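Side-chain contact in glutathione peroxidase (Hypocrea jecorina, PDB 6VPD), which probably reduces hydroperoxides to alcohols at the expense of thioredoxin, as a thioredoxin-dependent member of the glutathione peroxidase family: residues A[155-160]-A[177-182]. Residues are numbered along the deposited sequence; the frame is centred on the assembly and turned at random.
Sequences FEKFLI and EKIQDK
L159 and I179 carry most of the buried surface where strand 157-160 meets helix 176-188, a worked example of how a thioredoxin-fold sheet is covered by its C-terminal helix. The short segments run almost parallel, 13° between their directions, with axes 10.6 Å apart, a spacing spanned by side chains and bridged by no hydrogen bond. With CG anti to the backbone N (chi1 -179°), L159 places CD2 against I179 and K182. This methyl lies 4.3 Å from CG2 of I179 and 3.9 Å from the carbonyl O of K182, with CB of that lysine at 4.0 Å. K182 thus contributes the root of its chain, although the residue as a whole is exposed. I179 uses both its branches. While CG2 faces the leucine, CD1, at the end of the other branch, rests against the aliphatic part of K157, 4.0 Å from CB and almost as near to CG and CD, the two side chains crossing obliquely. The K157 chain bends at chi2 (98°), and its ammonium turns back to the preceding loop, where NZ donates to O of F155 at 3.0 Å, nearly in line with the carbonyl bond. NZ is also hydrogen-bonded to O of T174, just ahead of the helix. Cut back to an alanine, this position would probably leave O of F155 and O of T174 without their ammonium donor, and CD1 of I179 without the CG and CD methylenes beside it. W170 of the adjacent strand 166-170 touches both L159 and I179, so the apolar contact continues onto that strand. The chemistry is therefore divided: methyl and methylene groups join helix to strand with no hydrogen bond across the contact, while the buried ammonium of K157 is directed to backbone carbonyls, so that the lysine can offer its methylenes to the core.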
loop_
_atom_site.group_PDB
_atom_site.type_symbol
_atom_site.label_atom_id
_atom_site.label_comp_id
_atom_site.label_asym_id
_atom_site.label_seq_id
_atom_site.Cartn_x
_atom_site.Cartn_y
_atom_site.Cartn_z
ATOM N N PHE A 155 7.182 -4.741 2.148
ATOM C CA PHE A 155 6.409 -5.984 2.076
ATOM C C PHE A 155 5.746 -6.234 0.727
ATOM O O PHE A 155 4.781 -7.001 0.656
ATOM C CB PHE A 155 5.346 -6.055 3.181
ATOM C CG PHE A 155 5.926 -6.141 4.550
ATOM C CD1 PHE A 155 6.225 -4.991 5.260
ATOM C CD2 PHE A 155 6.196 -7.368 5.129
ATOM C CE1 PHE A 155 6.786 -5.060 6.534
ATOM C CE2 PHE A 155 6.752 -7.449 6.400
ATOM C CZ PHE A 155 7.047 -6.290 7.102
ATOM N N GLU A 156 6.220 -5.631 -0.357
ATOM C CA GLU A 156 5.897 -6.195 -1.658
ATOM C C GLU A 156 6.491 -7.602 -1.723
ATOM O O GLU A 156 7.517 -7.888 -1.091
ATOM C CB GLU A 156 6.421 -5.305 -2.801
ATOM C CG GLU A 156 5.629 -3.980 -3.005
ATOM C CD GLU A 156 5.502 -3.527 -4.477
ATOM O OE1 GLU A 156 5.643 -2.313 -4.753
ATOM O OE2 GLU A 156 5.230 -4.369 -5.366
ATOM N N LYS A 157 5.803 -8.502 -2.432
ATOM C CA LYS A 157 6.184 -9.913 -2.530
ATOM C C LYS A 157 6.406 -10.309 -3.989
ATOM O O LYS A 157 5.639 -9.904 -4.869
ATOM C CB LYS A 157 5.102 -10.825 -1.929
ATOM C CG LYS A 157 4.718 -10.509 -0.515
ATOM C CD LYS A 157 3.456 -9.665 -0.446
ATOM C CE LYS A 157 2.892 -9.644 0.971
ATOM N NZ LYS A 157 2.226 -8.338 1.300
ATOM N N PHE A 158 7.452 -11.097 -4.248
ATOM C CA PHE A 158 7.651 -11.773 -5.533
ATOM C C PHE A 158 7.693 -13.280 -5.324
ATOM O O PHE A 158 8.340 -13.765 -4.395
ATOM C CB PHE A 158 8.949 -11.390 -6.220
ATOM C CG PHE A 158 9.105 -9.934 -6.500
ATOM C CD1 PHE A 158 9.490 -9.056 -5.497
ATOM C CD2 PHE A 158 8.957 -9.447 -7.804
ATOM C CE1 PHE A 158 9.684 -7.701 -5.778
ATOM C CE2 PHE A 158 9.144 -8.092 -8.093
ATOM C CZ PHE A 158 9.498 -7.220 -7.075
ATOM N N LEU A 159 7.041 -14.019 -6.214
ATOM C CA LEU A 159 6.983 -15.471 -6.146
ATOM C C LEU A 159 7.862 -16.068 -7.248
ATOM O O LEU A 159 7.657 -15.773 -8.429
ATOM C CB LEU A 159 5.539 -15.940 -6.278
ATOM C CG LEU A 159 5.303 -17.443 -6.194
ATOM C CD1 LEU A 159 5.814 -17.954 -4.861
ATOM C CD2 LEU A 159 3.814 -17.763 -6.404
ATOM N N ILE A 160 8.832 -16.904 -6.853
ATOM C CA ILE A 160 9.749 -17.571 -7.771
ATOM C C ILE A 160 9.299 -19.015 -7.956
ATOM O O ILE A 160 9.254 -19.785 -6.987
ATOM C CB ILE A 160 11.205 -17.544 -7.265
ATOM C CG1 ILE A 160 11.671 -16.147 -6.795
ATOM C CG2 ILE A 160 12.103 -18.092 -8.356
ATOM C CD1 ILE A 160 11.513 -15.042 -7.781
ATOM N N GLU A 177 -2.072 -14.581 2.441
ATOM C CA GLU A 177 -3.010 -15.691 2.338
ATOM C C GLU A 177 -3.626 -15.788 0.953
ATOM O O GLU A 177 -4.152 -16.848 0.591
ATOM C CB GLU A 177 -4.115 -15.565 3.396
ATOM C CG GLU A 177 -3.643 -15.439 4.853
ATOM C CD GLU A 177 -2.801 -14.191 5.124
ATOM O OE1 GLU A 177 -2.968 -13.173 4.409
ATOM O OE2 GLU A 177 -1.950 -14.229 6.047
ATOM N N LYS A 178 -3.570 -14.709 0.170
ATOM C CA LYS A 178 -4.087 -14.740 -1.193
ATOM C C LYS A 178 -3.042 -15.252 -2.184
ATOM O O LYS A 178 -3.405 -15.715 -3.274
ATOM C CB LYS A 178 -4.601 -13.334 -1.595
ATOM C CG LYS A 178 -4.741 -13.092 -3.114
ATOM C CD LYS A 178 -4.942 -11.623 -3.480
ATOM C CE LYS A 178 -5.375 -11.463 -4.952
ATOM N NZ LYS A 178 -6.124 -10.196 -5.214
ATOM N N ILE A 179 -1.757 -15.222 -1.822
ATOM C CA ILE A 179 -0.764 -15.884 -2.652
ATOM C C ILE A 179 -0.803 -17.395 -2.490
ATOM O O ILE A 179 -0.307 -18.114 -3.370
ATOM C CB ILE A 179 0.643 -15.386 -2.305
ATOM C CG1 ILE A 179 0.626 -13.909 -1.954
ATOM C CG2 ILE A 179 1.608 -15.630 -3.455
ATOM C CD1 ILE A 179 2.014 -13.408 -1.653
ATOM N N GLN A 180 -1.408 -17.880 -1.393
ATOM C CA GLN A 180 -1.217 -19.255 -0.930
ATOM C C GLN A 180 -1.540 -20.271 -2.014
ATOM O O GLN A 180 -0.826 -21.269 -2.163
ATOM C CB GLN A 180 -2.075 -19.516 0.308
ATOM C CG GLN A 180 -1.371 -20.305 1.415
ATOM C CD GLN A 180 -2.089 -20.206 2.759
ATOM O OE1 GLN A 180 -1.623 -19.533 3.680
ATOM N NE2 GLN A 180 -3.222 -20.882 2.872
ATOM N N ASP A 181 -2.612 -20.041 -2.782
ATOM C CA ASP A 181 -2.962 -20.985 -3.837
ATOM C C ASP A 181 -2.043 -20.860 -5.053
ATOM O O ASP A 181 -1.826 -21.854 -5.757
ATOM C CB ASP A 181 -4.443 -20.830 -4.228
ATOM C CG ASP A 181 -5.408 -20.935 -3.009
ATOM O OD1 ASP A 181 -5.114 -21.702 -2.056
ATOM O OD2 ASP A 181 -6.482 -20.278 -3.012
ATOM N N LYS A 182 -1.474 -19.673 -5.300
ATOM C CA LYS A 182 -0.430 -19.551 -6.317
ATOM C C LYS A 182 0.851 -20.271 -5.893
ATOM O O LYS A 182 1.541 -20.867 -6.733
ATOM C CB LYS A 182 -0.137 -18.082 -6.600
ATOM C CG LYS A 182 -1.215 -17.383 -7.394
ATOM C CD LYS A 182 -1.145 -17.680 -8.877
ATOM C CE LYS A 182 0.286 -17.658 -9.389
ATOM N NZ LYS A 182 0.334 -18.335 -10.709
#